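LYND (Lyngbya aestuarii, PDB 4V1T) probably uses ATP and magnesium as a YcaO-type cyclodehydratase to turn residues of precursor peptides into heterocycles. Local coordinates at residues P495-E501 with L713-I718; G545-L549 with K731-P735; V550-A556 with M737-W741. All blocks are in the same frame, centred on the assembly; numbering follows the deposited sequence.

Interaction 1 of 3, residues P495-E501 with L713-I718; sequences PVWSLTE and LETLVI
An antiparallel pairing joins strand 491-498 to strand 716-719, with Trp497 and Val717 as its hydrogen-bonded pair. Trp497 N donates to Val717 O at 2.9 Å, and Val717 N returns a more bent bond to Trp497 O at 2.8 Å. Beyond the last strand residue the pairing gains a further bond: Leu499 N reaches Thr715 O at 3.0 Å, with the donor almost straight out from the carbonyl (C=O...N 174°). Ser498 and Leu716 form the next, non-hydrogen-bonded pair. Here the leucine fork straddles two neighbours: CD2 lies against Ser498 CB and CA, while CD1 presses on Val496 CG2 at 3.3 Å, closer than ordinary van der Waals contact. On the sheet face that carries Trp497 and Val717, Leu499 CD1 meets Val717 CG2 at 3.5 Å, also tight. Both strands belong to the antiparallel sheet of the YcaO domain; strand 503-508 flanks 491-498, strand 728-733 flanks 716-719, and helix 697-710 packs against Leu499, Thr500 and Thr715. Farther along, side chains add to the backbone bonds. Glu714 has CG anti to its N (chi1 -179°) and stays extended, which carries its carboxylate to Ser498; the serine OG donates to OE2 at 2.6 Å, on the anti side and slightly out of the carboxylate plane. The same OG accepts from Thr500 OG1 and, weakly, from Glu501 N, so a turn of the chain is gathered around one hydroxyl. Thr500 meanwhile turns its methyl CG2 onto the backbone N of Thr715. Glu501 OE2 comes within 3.6 Å of Glu714 OE2, a pairing of like charges likely to be unfavourable alone, though Lys505 lies at long, weak ion-pair range of both.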
ATOM      1  N   PRO B 495      37.392  -3.671 -14.945  1.00 48.67           N
ATOM      2  CA  PRO B 495      37.732  -4.941 -14.313  1.00 53.25           C
ATOM      3  C   PRO B 495      36.498  -5.766 -13.997  1.00 51.44           C
ATOM      4  O   PRO B 495      35.510  -5.234 -13.489  1.00 52.67           O
ATOM      5  CB  PRO B 495      38.444  -4.520 -13.022  1.00 54.11           C
ATOM      6  CG  PRO B 495      37.907  -3.172 -12.721  1.00 51.91           C
ATOM      7  CD  PRO B 495      37.698  -2.528 -14.062  1.00 54.16           C
ATOM      8  N   VAL B 496      36.573  -7.056 -14.296  1.00 52.80           N
ATOM      9  CA  VAL B 496      35.502  -7.993 -14.006  1.00 58.17           C
ATOM     10  C   VAL B 496      36.089  -9.183 -13.262  1.00 59.48           C
ATOM     11  O   VAL B 496      37.229  -9.594 -13.526  1.00 60.74           O
ATOM     12  CB  VAL B 496      34.797  -8.476 -15.293  1.00 59.67           C
ATOM     13  CG1 VAL B 496      34.169  -7.305 -16.030  1.00 54.51           C
ATOM     14  CG2 VAL B 496      35.768  -9.206 -16.205  1.00 62.26           C
ATOM     15  N   TRP B 497      35.317  -9.734 -12.331  1.00 52.02           N
ATOM     16  CA  TRP B 497      35.794 -10.842 -11.523  1.00 56.20           C
ATOM     17  C   TRP B 497      35.494 -12.167 -12.201  1.00 51.36           C
ATOM     18  O   TRP B 497      34.336 -12.495 -12.450  1.00 52.88           O
ATOM     19  CB  TRP B 497      35.171 -10.809 -10.122  1.00 53.71           C
ATOM     20  CG  TRP B 497      35.816 -11.797  -9.176  1.00 53.54           C
ATOM     21  CD1 TRP B 497      35.296 -12.974  -8.745  1.00 60.33           C
ATOM     22  CD2 TRP B 497      37.115 -11.688  -8.580  1.00 55.35           C
ATOM     23  NE1 TRP B 497      36.184 -13.606  -7.911  1.00 63.90           N
ATOM     24  CE2 TRP B 497      37.311 -12.837  -7.798  1.00 61.85           C
ATOM     25  CE3 TRP B 497      38.131 -10.731  -8.639  1.00 61.23           C
ATOM     26  CZ2 TRP B 497      38.482 -13.054  -7.071  1.00 64.49           C
ATOM     27  CZ3 TRP B 497      39.294 -10.946  -7.921  1.00 58.29           C
ATOM     28  CH2 TRP B 497      39.459 -12.102  -7.148  1.00 57.45           C
ATOM     29  N   SER B 498      36.547 -12.927 -12.494  1.00 61.21           N
ATOM     30  CA  SER B 498      36.400 -14.280 -13.017  1.00 66.13           C
ATOM     31  C   SER B 498      36.213 -15.231 -11.858  1.00 67.31           C
ATOM     32  O   SER B 498      37.096 -15.361 -11.018  1.00 64.93           O
ATOM     33  CB  SER B 498      37.623 -14.695 -13.836  1.00 67.80           C
ATOM     34  OG  SER B 498      37.479 -16.018 -14.324  1.00 65.36           O
ATOM     35  N   LEU B 499      35.062 -15.891 -11.814  1.00 57.49           N
ATOM     36  CA  LEU B 499      34.758 -16.834 -10.743  1.00 60.97           C
ATOM     37  C   LEU B 499      35.455 -18.174 -10.972  1.00 67.38           C
ATOM     38  O   LEU B 499      35.660 -18.946 -10.035  1.00 71.69           O
ATOM     39  CB  LEU B 499      33.241 -17.029 -10.620  1.00 66.66           C
ATOM     40  CG  LEU B 499      32.495 -15.870  -9.949  1.00 62.75           C
ATOM     41  CD1 LEU B 499      31.008 -15.930 -10.234  1.00 61.81           C
ATOM     42  CD2 LEU B 499      32.738 -15.874  -8.446  1.00 64.50           C
ATOM     43  N   THR B 500      35.833 -18.437 -12.218  1.00 69.29           N
ATOM     44  CA  THR B 500      36.482 -19.692 -12.561  1.00 70.93           C
ATOM     45  C   THR B 500      37.946 -19.651 -12.157  1.00 65.91           C
ATOM     46  O   THR B 500      38.443 -20.591 -11.564  1.00 71.87           O
ATOM     47  CB  THR B 500      36.395 -19.994 -14.065  1.00 71.91           C
ATOM     48  OG1 THR B 500      37.274 -19.120 -14.775  1.00 96.92           O
ATOM     49  CG2 THR B 500      34.976 -19.803 -14.575  1.00 62.77           C
ATOM     50  N   GLU B 501      38.626 -18.557 -12.491  1.00 72.98           N
ATOM     51  CA  GLU B 501      40.054 -18.404 -12.211  1.00 80.18           C
ATOM     52  C   GLU B 501      40.296 -17.593 -10.934  1.00 80.80           C
ATOM     53  O   GLU B 501      41.426 -17.473 -10.469  1.00 77.62           O
ATOM     54  CB  GLU B 501      40.766 -17.754 -13.404  1.00 78.82           C
ATOM     55  CG  GLU B 501      40.594 -18.514 -14.718  1.00 83.82           C
ATOM     56  CD  GLU B 501      41.459 -17.977 -15.850  1.00 90.27           C
ATOM     57  OE1 GLU B 501      42.400 -17.201 -15.581  1.00100.07           O
ATOM     58  OE2 GLU B 501      41.199 -18.333 -17.017  1.00 78.69           O
ATOM     59  N   LEU B 713      34.041 -22.903 -20.697  1.00 61.50           N
ATOM     60  CA  LEU B 713      33.512 -21.542 -20.628  1.00 52.96           C
ATOM     61  C   LEU B 713      33.871 -20.850 -19.313  1.00 61.14           C
ATOM     62  O   LEU B 713      33.726 -21.424 -18.231  1.00 56.70           O
ATOM     63  CB  LEU B 713      31.991 -21.563 -20.792  1.00 56.20           C
ATOM     64  CG  LEU B 713      31.471 -22.130 -22.119  1.00 60.87           C
ATOM     65  CD1 LEU B 713      29.956 -22.275 -22.092  1.00 61.77           C
ATOM     66  CD2 LEU B 713      31.889 -21.256 -23.284  1.00 46.84           C
ATOM     67  N   GLU B 714      34.338 -19.609 -19.422  1.00 63.15           N
ATOM     68  CA  GLU B 714      34.672 -18.788 -18.257  1.00 58.43           C
ATOM     69  C   GLU B 714      33.487 -17.895 -17.876  1.00 52.38           C
ATOM     70  O   GLU B 714      32.800 -17.372 -18.742  1.00 57.63           O
ATOM     71  CB  GLU B 714      35.910 -17.940 -18.556  1.00 62.78           C
ATOM     72  CG  GLU B 714      36.375 -17.065 -17.405  1.00 71.60           C
ATOM     73  CD  GLU B 714      37.667 -16.340 -17.724  1.00 75.87           C
ATOM     74  OE1 GLU B 714      37.915 -16.059 -18.917  1.00 71.65           O
ATOM     75  OE2 GLU B 714      38.432 -16.049 -16.782  1.00 73.87           O
ATOM     76  N   THR B 715      33.257 -17.716 -16.579  1.00 49.06           N
ATOM     77  CA  THR B 715      32.148 -16.886 -16.102  1.00 51.56           C
ATOM     78  C   THR B 715      32.652 -15.664 -15.334  1.00 47.91           C
ATOM     79  O   THR B 715      33.298 -15.799 -14.296  1.00 49.29           O
ATOM     80  CB  THR B 715      31.185 -17.685 -15.197  1.00 48.13           C
ATOM     81  OG1 THR B 715      31.627 -17.616 -13.843  1.00 75.32           O
ATOM     82  CG2 THR B 715      31.096 -19.126 -15.642  1.00 54.52           C
ATOM     83  N   LEU B 716      32.369 -14.476 -15.860  1.00 51.20           N
ATOM     84  CA  LEU B 716      32.800 -13.227 -15.246  1.00 51.78           C
ATOM     85  C   LEU B 716      31.636 -12.528 -14.558  1.00 55.29           C
ATOM     86  O   LEU B 716      30.478 -12.811 -14.848  1.00 52.13           O
ATOM     87  CB  LEU B 716      33.394 -12.286 -16.301  1.00 55.23           C
ATOM     88  CG  LEU B 716      34.680 -12.729 -17.000  1.00 57.30           C
ATOM     89  CD1 LEU B 716      35.043 -11.753 -18.112  1.00 52.34           C
ATOM     90  CD2 LEU B 716      35.832 -12.882 -16.017  1.00 68.19           C
ATOM     91  N   VAL B 717      31.958 -11.606 -13.652  1.00 43.01           N
ATOM     92  CA  VAL B 717      30.950 -10.798 -12.979  1.00 50.42           C
ATOM     93  C   VAL B 717      31.404  -9.352 -12.843  1.00 49.14           C
ATOM     94  O   VAL B 717      32.540  -9.091 -12.434  1.00 43.63           O
ATOM     95  CB  VAL B 717      30.649 -11.326 -11.566  1.00 51.04           C
ATOM     96  CG1 VAL B 717      29.463 -10.583 -10.979  1.00 41.85           C
ATOM     97  CG2 VAL B 717      30.377 -12.820 -11.594  1.00 66.02           C
ATOM     98  N   ILE B 718      30.509  -8.421 -13.170  1.00 47.83           N
ATOM     99  CA  ILE B 718      30.716  -7.017 -12.844  1.00 52.20           C
ATOM    100  C   ILE B 718      29.619  -6.545 -11.889  1.00 44.61           C
ATOM    101  O   ILE B 718      28.432  -6.557 -12.211  1.00 42.53           O
ATOM    102  CB  ILE B 718      30.791  -6.123 -14.108  1.00 67.21           C
ATOM    103  CG1 ILE B 718      30.879  -4.639 -13.724  1.00 67.46           C
ATOM    104  CG2 ILE B 718      29.633  -6.381 -15.050  1.00 62.29           C
ATOM    105  CD1 ILE B 718      32.124  -4.276 -12.922  1.00 60.45           C
TER

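Interaction 2 of 3, residues G545-L549 with K731-P735; sequences GFMEL and KVTVP. With MG (magnesium ion), chain O.
Leu549 packs from helix 538-561 onto Val732 and Val734, where strand 728-733 of the YcaO domain's antiparallel sheet runs out into loop. Helix and strand axes approach to 7.8 Å at 47°, and no hydrogen bond crosses between them. From the helix, CB of Leu549 points toward the strand; CG, set anti to the carbonyl carbon (chi1 -65°), lies 3.8 Å from Val732 O. There the chain forks. CD2 stays beside the same carbonyl oxygen, whereas CD1 touches that oxygen and also presses on Val734 CG2 at 3.4 Å, tighter than a usual methyl contact. One turn back along the helix, at Gly545, the two backbones are nearest: Val732 CG2 lies 4.0 Å from Gly545 CA, and a beta carbon there would clash with that methyl. Between these two, the Phe546 ring lies obliquely to both valines, its CE2 reaching Val734 CG2, while Thr715 and residues Cys704 and Ala708 of helix 697-710 pack around it. The apolar seam therefore occupies one side of the helix, and Glu548 leaves from another side to serve the ADP and magnesium site. The Glu548 chain runs out fully extended and binds the magnesium ion through a single oxygen, OE2. OE1 accepts a hydrogen bond from Gly531 N, which should limit rotation of the carboxylate; Gly531 in turn is paired through its backbone with Val732, so the strand may indirectly help position the metal ligand. Three waters and two further atoms fill the magnesium shell, with Glu548 OE2 2.1 Å from the ion.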
ATOM      1  N   GLY B 545      21.491 -14.104 -12.992  1.00 50.57           N
ATOM      2  CA  GLY B 545      22.160 -13.613 -14.187  1.00 61.04           C
ATOM      3  C   GLY B 545      22.681 -14.753 -15.036  1.00 50.70           C
ATOM      4  O   GLY B 545      22.504 -14.765 -16.253  1.00 51.56           O
ATOM      5  N   PHE B 546      23.314 -15.718 -14.377  1.00 45.74           N
ATOM      6  CA  PHE B 546      23.834 -16.911 -15.049  1.00 41.13           C
ATOM      7  C   PHE B 546      22.702 -17.668 -15.748  1.00 48.63           C
ATOM      8  O   PHE B 546      22.809 -18.026 -16.917  1.00 38.95           O
ATOM      9  CB  PHE B 546      24.545 -17.838 -14.041  1.00 40.60           C
ATOM     10  CG  PHE B 546      25.348 -18.929 -14.689  1.00 47.14           C
ATOM     11  CD1 PHE B 546      24.745 -20.106 -15.093  1.00 45.66           C
ATOM     12  CD2 PHE B 546      26.703 -18.763 -14.918  1.00 55.03           C
ATOM     13  CE1 PHE B 546      25.479 -21.098 -15.712  1.00 45.15           C
ATOM     14  CE2 PHE B 546      27.444 -19.754 -15.530  1.00 61.46           C
ATOM     15  CZ  PHE B 546      26.832 -20.925 -15.927  1.00 51.06           C
ATOM     16  N   MET B 547      21.613 -17.904 -15.029  1.00 39.05           N
ATOM     17  CA  MET B 547      20.480 -18.628 -15.585  1.00 39.75           C
ATOM     18  C   MET B 547      19.895 -17.886 -16.778  1.00 48.06           C
ATOM     19  O   MET B 547      19.392 -18.507 -17.720  1.00 45.23           O
ATOM     20  CB  MET B 547      19.388 -18.831 -14.522  1.00 46.00           C
ATOM     21  CG  MET B 547      19.752 -19.858 -13.473  1.00 50.62           C
ATOM     22  SD  MET B 547      20.129 -21.455 -14.214  1.00 51.45           S
ATOM     23  CE  MET B 547      21.278 -22.085 -13.009  1.00 52.95           C
ATOM     24  N   GLU B 548      19.956 -16.559 -16.745  1.00 49.06           N
ATOM     25  CA  GLU B 548      19.511 -15.792 -17.890  1.00 45.96           C
ATOM     26  C   GLU B 548      20.383 -16.150 -19.094  1.00 50.92           C
ATOM     27  O   GLU B 548      19.867 -16.435 -20.158  1.00 44.81           O
ATOM     28  CB  GLU B 548      19.558 -14.293 -17.620  1.00 58.08           C
ATOM     29  CG  GLU B 548      18.922 -13.470 -18.734  1.00 48.35           C
ATOM     30  CD  GLU B 548      18.527 -12.092 -18.266  1.00 42.90           C
ATOM     31  OE1 GLU B 548      19.395 -11.200 -18.234  1.00 43.54           O
ATOM     32  OE2 GLU B 548      17.349 -11.908 -17.911  1.00 39.88           O
ATOM     33  N   LEU B 549      21.696 -16.180 -18.910  1.00 49.31           N
ATOM     34  CA  LEU B 549      22.607 -16.523 -20.006  1.00 46.47           C
ATOM     35  C   LEU B 549      22.302 -17.891 -20.648  1.00 45.45           C
ATOM     36  O   LEU B 549      22.284 -18.006 -21.872  1.00 40.24           O
ATOM     37  CB  LEU B 549      24.052 -16.496 -19.516  1.00 42.77           C
ATOM     38  CG  LEU B 549      24.619 -15.140 -19.072  1.00 41.31           C
ATOM     39  CD1 LEU B 549      26.109 -15.274 -18.810  1.00 45.48           C
ATOM     40  CD2 LEU B 549      24.380 -14.042 -20.099  1.00 44.90           C
ATOM     41  N   LYS B 731      26.103  -7.813 -13.682  1.00 39.33           N
ATOM     42  CA  LYS B 731      26.037  -8.360 -15.025  1.00 44.50           C
ATOM     43  C   LYS B 731      26.980  -9.543 -15.073  1.00 41.80           C
ATOM     44  O   LYS B 731      28.175  -9.393 -14.831  1.00 43.05           O
ATOM     45  CB  LYS B 731      26.409  -7.323 -16.088  1.00 47.20           C
ATOM     46  CG  LYS B 731      26.441  -7.888 -17.508  1.00 45.60           C
ATOM     47  CD  LYS B 731      26.626  -6.802 -18.558  1.00 37.12           C
ATOM     48  CE  LYS B 731      26.418  -7.341 -19.974  1.00 43.27           C
ATOM     49  NZ  LYS B 731      24.973  -7.573 -20.281  1.00 46.38           N
ATOM     50  N   VAL B 732      26.423 -10.720 -15.351  1.00 50.84           N
ATOM     51  CA  VAL B 732      27.206 -11.929 -15.530  1.00 43.84           C
ATOM     52  C   VAL B 732      27.486 -12.139 -17.015  1.00 47.00           C
ATOM     53  O   VAL B 732      26.569 -12.068 -17.833  1.00 45.14           O
ATOM     54  CB  VAL B 732      26.475 -13.151 -14.980  1.00 46.19           C
ATOM     55  CG1 VAL B 732      27.372 -14.368 -15.031  1.00 50.95           C
ATOM     56  CG2 VAL B 732      26.001 -12.883 -13.551  1.00 38.92           C
ATOM     57  N   THR B 733      28.749 -12.409 -17.341  1.00 45.68           N
ATOM     58  CA  THR B 733      29.172 -12.619 -18.715  1.00 46.30           C
ATOM     59  C   THR B 733      29.934 -13.921 -18.853  1.00 48.73           C
ATOM     60  O   THR B 733      30.923 -14.131 -18.161  1.00 46.67           O
ATOM     61  CB  THR B 733      30.063 -11.464 -19.208  1.00 54.62           C
ATOM     62  OG1 THR B 733      29.273 -10.273 -19.276  1.00 54.40           O
ATOM     63  CG2 THR B 733      30.637 -11.758 -20.607  1.00 57.67           C
ATOM     64  N   VAL B 734      29.467 -14.776 -19.765  1.00 47.98           N
ATOM     65  CA  VAL B 734      30.132 -16.032 -20.082  1.00 48.84           C
ATOM     66  C   VAL B 734      30.479 -16.039 -21.570  1.00 44.20           C
ATOM     67  O   VAL B 734      29.667 -16.445 -22.399  1.00 47.74           O
ATOM     68  CB  VAL B 734      29.260 -17.249 -19.727  1.00 42.56           C
ATOM     69  CG1 VAL B 734      30.000 -18.536 -20.030  1.00 49.23           C
ATOM     70  CG2 VAL B 734      28.882 -17.229 -18.247  1.00 41.09           C
ATOM     71  N   PRO B 735      31.683 -15.571 -21.922  1.00 51.79           N
ATOM     72  CA  PRO B 735      32.058 -15.437 -23.334  1.00 58.57           C
ATOM     73  C   PRO B 735      31.890 -16.728 -24.125  1.00 41.64           C
ATOM     74  O   PRO B 735      32.398 -17.764 -23.716  1.00 46.98           O
ATOM     75  CB  PRO B 735      33.533 -15.040 -23.261  1.00 60.67           C
ATOM     76  CG  PRO B 735      33.661 -14.347 -21.947  1.00 62.54           C
ATOM     77  CD  PRO B 735      32.756 -15.100 -21.026  1.00 57.49           C
TER
HETATM   78 MG    MG O1778      16.368 -10.210 -17.069  1.00 42.65          MG
HETATM   79  O   HOH W   1      15.479  -8.631 -15.974  1.00 44.94           O
HETATM   80  O   HOH W   2      17.535 -10.588 -15.342  1.00 45.86           O
HETATM   81  O   HOH W   3      17.946  -8.819 -17.228  1.00 40.31           O

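Interaction 3 of 3, residues V550-A556 with M737-W741; sequences VERDGVA and MRHFW. With PO4 (phosphate ion), chain P.
The Phe740 ring stands almost perpendicular to the guanidinium of Arg552, the planes 81° apart, with its CZ above one face of the cation. Arg552 lies on helix 538-561 of the YcaO domain, and Phe740 on the loop that follows strand 728-733. The arginine bends at chi2 and chi3, which lays CD 3.3 Å from Phe740 CE2 and swings the guanidinium toward a bound phosphate ion, probably from the crystallisation liquor. There NH2 makes a weak hydrogen bond to phosphate O1, near the guanidinium plane, NH1 forms a salt bridge with Glu551 OE2 through a weak, bent hydrogen bond, and NE is held by Asn530. A leucine in place of Arg552 would probably leave the phosphate and the Glu551 carboxylate without this positive partner. His739 CD2 lies over the centre of the Phe740 ring, on the same side of it as Arg552. Further along the helix, Val555 CG1 lies beside Phe740 CB, and the Ala556 methyl meets His739 O. Val550 CG2 touches Met737 CE at 3.5 Å, a tight contact. Asp553 ties the helix to the loop backbone and, through OD1, to Arg748 of helix 748-755. Its other oxygen, OD2, uses the anti lone pair to accept from Arg738 N at 2.9 Å, with an N-H...O angle of 168°.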
ATOM      1  N   VAL B 550      22.055 -18.917 -19.836  1.00 48.83           N
ATOM      2  CA  VAL B 550      21.789 -20.252 -20.375  1.00 47.81           C
ATOM      3  C   VAL B 550      20.423 -20.265 -21.043  1.00 49.36           C
ATOM      4  O   VAL B 550      20.197 -21.002 -22.004  1.00 48.33           O
ATOM      5  CB  VAL B 550      21.843 -21.374 -19.288  1.00 52.76           C
ATOM      6  CG1 VAL B 550      21.470 -22.734 -19.880  1.00 45.70           C
ATOM      7  CG2 VAL B 550      23.230 -21.450 -18.650  1.00 57.88           C
ATOM      8  N   GLU B 551      19.516 -19.439 -20.533  1.00 40.99           N
ATOM      9  CA  GLU B 551      18.202 -19.276 -21.147  1.00 44.65           C
ATOM     10  C   GLU B 551      18.328 -18.768 -22.576  1.00 43.11           C
ATOM     11  O   GLU B 551      17.747 -19.341 -23.488  1.00 44.20           O
ATOM     12  CB  GLU B 551      17.345 -18.307 -20.326  1.00 40.20           C
ATOM     13  CG  GLU B 551      16.016 -17.896 -20.951  1.00 42.42           C
ATOM     14  CD  GLU B 551      15.463 -16.635 -20.321  1.00 53.78           C
ATOM     15  OE1 GLU B 551      15.450 -16.540 -19.076  1.00 51.34           O
ATOM     16  OE2 GLU B 551      15.062 -15.729 -21.071  1.00 41.33           O
ATOM     17  N   ARG B 552      19.088 -17.692 -22.763  1.00 48.16           N
ATOM     18  CA  ARG B 552      19.203 -17.055 -24.082  1.00 50.44           C
ATOM     19  C   ARG B 552      19.965 -17.958 -25.045  1.00 48.98           C
ATOM     20  O   ARG B 552      19.613 -18.047 -26.226  1.00 48.27           O
ATOM     21  CB  ARG B 552      19.917 -15.708 -24.020  1.00 53.51           C
ATOM     22  CG  ARG B 552      19.644 -14.859 -22.811  1.00 76.08           C
ATOM     23  CD  ARG B 552      18.251 -14.294 -22.747  1.00 69.89           C
ATOM     24  NE  ARG B 552      18.286 -12.950 -22.173  1.00 64.09           N
ATOM     25  CZ  ARG B 552      17.242 -12.291 -21.705  1.00 58.25           C
ATOM     26  NH1 ARG B 552      16.045 -12.845 -21.689  1.00 65.36           N
ATOM     27  NH2 ARG B 552      17.408 -11.074 -21.222  1.00 75.75           N
ATOM     28  N   ASP B 553      21.016 -18.598 -24.530  1.00 44.93           N
ATOM     29  CA  ASP B 553      21.810 -19.541 -25.301  1.00 49.91           C
ATOM     30  C   ASP B 553      20.911 -20.660 -25.810  1.00 48.30           C
ATOM     31  O   ASP B 553      20.924 -20.976 -26.998  1.00 48.29           O
ATOM     32  CB  ASP B 553      22.960 -20.098 -24.458  1.00 43.41           C
ATOM     33  CG  ASP B 553      23.854 -21.034 -25.233  1.00 55.72           C
ATOM     34  OD1 ASP B 553      23.520 -22.238 -25.313  1.00 50.52           O
ATOM     35  OD2 ASP B 553      24.897 -20.574 -25.750  1.00 55.90           O
ATOM     36  N   GLY B 554      20.116 -21.233 -24.908  1.00 45.06           N
ATOM     37  CA  GLY B 554      19.177 -22.283 -25.266  1.00 41.92           C
ATOM     38  C   GLY B 554      18.179 -21.853 -26.323  1.00 45.51           C
ATOM     39  O   GLY B 554      17.893 -22.604 -27.266  1.00 49.26           O
ATOM     40  N   VAL B 555      17.644 -20.643 -26.168  1.00 37.37           N
ATOM     41  CA  VAL B 555      16.693 -20.106 -27.129  1.00 40.54           C
ATOM     42  C   VAL B 555      17.384 -19.914 -28.472  1.00 40.89           C
ATOM     43  O   VAL B 555      16.841 -20.285 -29.518  1.00 40.63           O
ATOM     44  CB  VAL B 555      16.074 -18.772 -26.647  1.00 39.41           C
ATOM     45  CG1 VAL B 555      15.264 -18.110 -27.762  1.00 44.77           C
ATOM     46  CG2 VAL B 555      15.176 -19.002 -25.441  1.00 49.67           C
ATOM     47  N   ALA B 556      18.584 -19.348 -28.439  1.00 45.42           N
ATOM     48  CA  ALA B 556      19.331 -19.074 -29.674  1.00 44.03           C
ATOM     49  C   ALA B 556      19.527 -20.346 -30.491  1.00 41.63           C
ATOM     50  O   ALA B 556      19.290 -20.358 -31.692  1.00 42.54           O
ATOM     51  CB  ALA B 556      20.677 -18.444 -29.354  1.00 36.88           C
ATOM     52  N   MET B 737      28.748 -17.966 -24.939  1.00 48.15           N
ATOM     53  CA  MET B 737      27.322 -18.269 -24.843  1.00 44.71           C
ATOM     54  C   MET B 737      26.526 -17.267 -25.651  1.00 39.46           C
ATOM     55  O   MET B 737      26.854 -16.088 -25.693  1.00 53.93           O
ATOM     56  CB  MET B 737      26.866 -18.297 -23.385  1.00 52.89           C
ATOM     57  CG  MET B 737      27.429 -19.502 -22.630  1.00 57.45           C
ATOM     58  SD  MET B 737      26.808 -19.682 -20.955  1.00 74.74           S
ATOM     59  CE  MET B 737      25.155 -20.274 -21.279  1.00 66.48           C
ATOM     60  N   ARG B 738      25.473 -17.755 -26.293  1.00 49.57           N
ATOM     61  CA  ARG B 738      24.765 -16.992 -27.308  1.00 48.01           C
ATOM     62  C   ARG B 738      23.609 -16.151 -26.762  1.00 50.43           C
ATOM     63  O   ARG B 738      22.883 -16.569 -25.852  1.00 43.78           O
ATOM     64  CB  ARG B 738      24.236 -17.941 -28.388  1.00 37.82           C
ATOM     65  CG  ARG B 738      25.201 -19.048 -28.791  1.00 36.99           C
ATOM     66  CD  ARG B 738      26.515 -18.494 -29.303  1.00 38.05           C
ATOM     67  NE  ARG B 738      26.329 -17.742 -30.537  1.00 44.33           N
ATOM     68  CZ  ARG B 738      27.240 -17.597 -31.487  1.00 50.20           C
ATOM     69  NH1 ARG B 738      28.429 -18.158 -31.370  1.00 46.33           N
ATOM     70  NH2 ARG B 738      26.951 -16.889 -32.563  1.00 45.41           N
ATOM     71  N   HIS B 739      23.453 -14.963 -27.340  1.00 36.80           N
ATOM     72  CA  HIS B 739      22.267 -14.148 -27.152  1.00 37.57           C
ATOM     73  C   HIS B 739      21.235 -14.658 -28.143  1.00 44.69           C
ATOM     74  O   HIS B 739      21.612 -15.211 -29.170  1.00 44.13           O
ATOM     75  CB  HIS B 739      22.598 -12.669 -27.391  1.00 39.18           C
ATOM     76  CG  HIS B 739      21.657 -11.712 -26.721  1.00 44.51           C
ATOM     77  ND1 HIS B 739      22.066 -10.484 -26.254  1.00 50.98           N
ATOM     78  CD2 HIS B 739      20.338 -11.797 -26.440  1.00 47.69           C
ATOM     79  CE1 HIS B 739      21.039  -9.850 -25.718  1.00 47.55           C
ATOM     80  NE2 HIS B 739      19.979 -10.627 -25.814  1.00 63.75           N
ATOM     81  N   PHE B 740      19.947 -14.504 -27.846  1.00 47.32           N
ATOM     82  CA  PHE B 740      18.910 -14.909 -28.795  1.00 38.93           C
ATOM     83  C   PHE B 740      18.636 -13.843 -29.855  1.00 37.14           C
ATOM     84  O   PHE B 740      17.614 -13.881 -30.541  1.00 60.03           O
ATOM     85  CB  PHE B 740      17.609 -15.295 -28.069  1.00 45.10           C
ATOM     86  CG  PHE B 740      16.972 -14.185 -27.257  1.00 48.71           C
ATOM     87  CD1 PHE B 740      16.493 -13.033 -27.861  1.00 72.24           C
ATOM     88  CD2 PHE B 740      16.764 -14.347 -25.901  1.00 66.26           C
ATOM     89  CE1 PHE B 740      15.877 -12.043 -27.116  1.00 81.30           C
ATOM     90  CE2 PHE B 740      16.142 -13.357 -25.151  1.00 65.46           C
ATOM     91  CZ  PHE B 740      15.704 -12.205 -25.756  1.00 56.50           C
ATOM     92  N   TRP B 741      19.566 -12.907 -29.994  1.00 45.88           N
ATOM     93  CA  TRP B 741      19.535 -11.930 -31.076  1.00 43.31           C
ATOM     94  C   TRP B 741      20.289 -12.496 -32.279  1.00 45.22           C
ATOM     95  O   TRP B 741      21.000 -13.495 -32.153  1.00 41.82           O
ATOM     96  CB  TRP B 741      20.152 -10.604 -30.613  1.00 45.55           C
ATOM     97  CG  TRP B 741      19.367  -9.914 -29.523  1.00 53.24           C
ATOM     98  CD1 TRP B 741      18.104 -10.218 -29.100  1.00 54.40           C
ATOM     99  CD2 TRP B 741      19.792  -8.795 -28.740  1.00 51.39           C
ATOM    100  NE1 TRP B 741      17.716  -9.357 -28.095  1.00 41.68           N
ATOM    101  CE2 TRP B 741      18.738  -8.476 -27.856  1.00 53.25           C
ATOM    102  CE3 TRP B 741      20.963  -8.029 -28.698  1.00 52.07           C
ATOM    103  CZ2 TRP B 741      18.824  -7.431 -26.939  1.00 44.02           C
ATOM    104  CZ3 TRP B 741      21.045  -6.991 -27.784  1.00 46.86           C
ATOM    105  CH2 TRP B 741      19.983  -6.700 -26.921  1.00 41.98           C
TER
HETATM  106  P   PO4 P1779      14.012  -9.949 -19.422  1.00 62.05           P
HETATM  107  O1  PO4 P1779      14.289  -9.679 -20.891  1.00 73.87           O
HETATM  108  O2  PO4 P1779      15.306  -9.964 -18.651  1.00 57.04           O
HETATM  109  O3  PO4 P1779      13.307 -11.279 -19.297  1.00 53.35           O
HETATM  110  O4  PO4 P1779      13.158  -8.815 -18.892  1.00 61.45           O

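The three contacts adjoin one another in the YcaO part of the chain. Interaction 1 lies in the antiparallel sheet; interaction 2, about 10 Å away between centres, starts from the adjoining strand 728-733, which pairs with strand 716-719 through bonds that include Leu716 N to Thr733 O (2.7 Å). Interactions 2 and 3, also about 10 Å apart, share helix 538-561, while 1 and 3 are about 19 Å apart. Along the chain 495-501, 545-549 and 550-556 come first, then 713-718, 731-735 and 737-741 in the same order. The C-terminal part thus returns beside the earlier one, connecting the sheet to the helix that carries Glu548 and Arg552 near the bound magnesium ion.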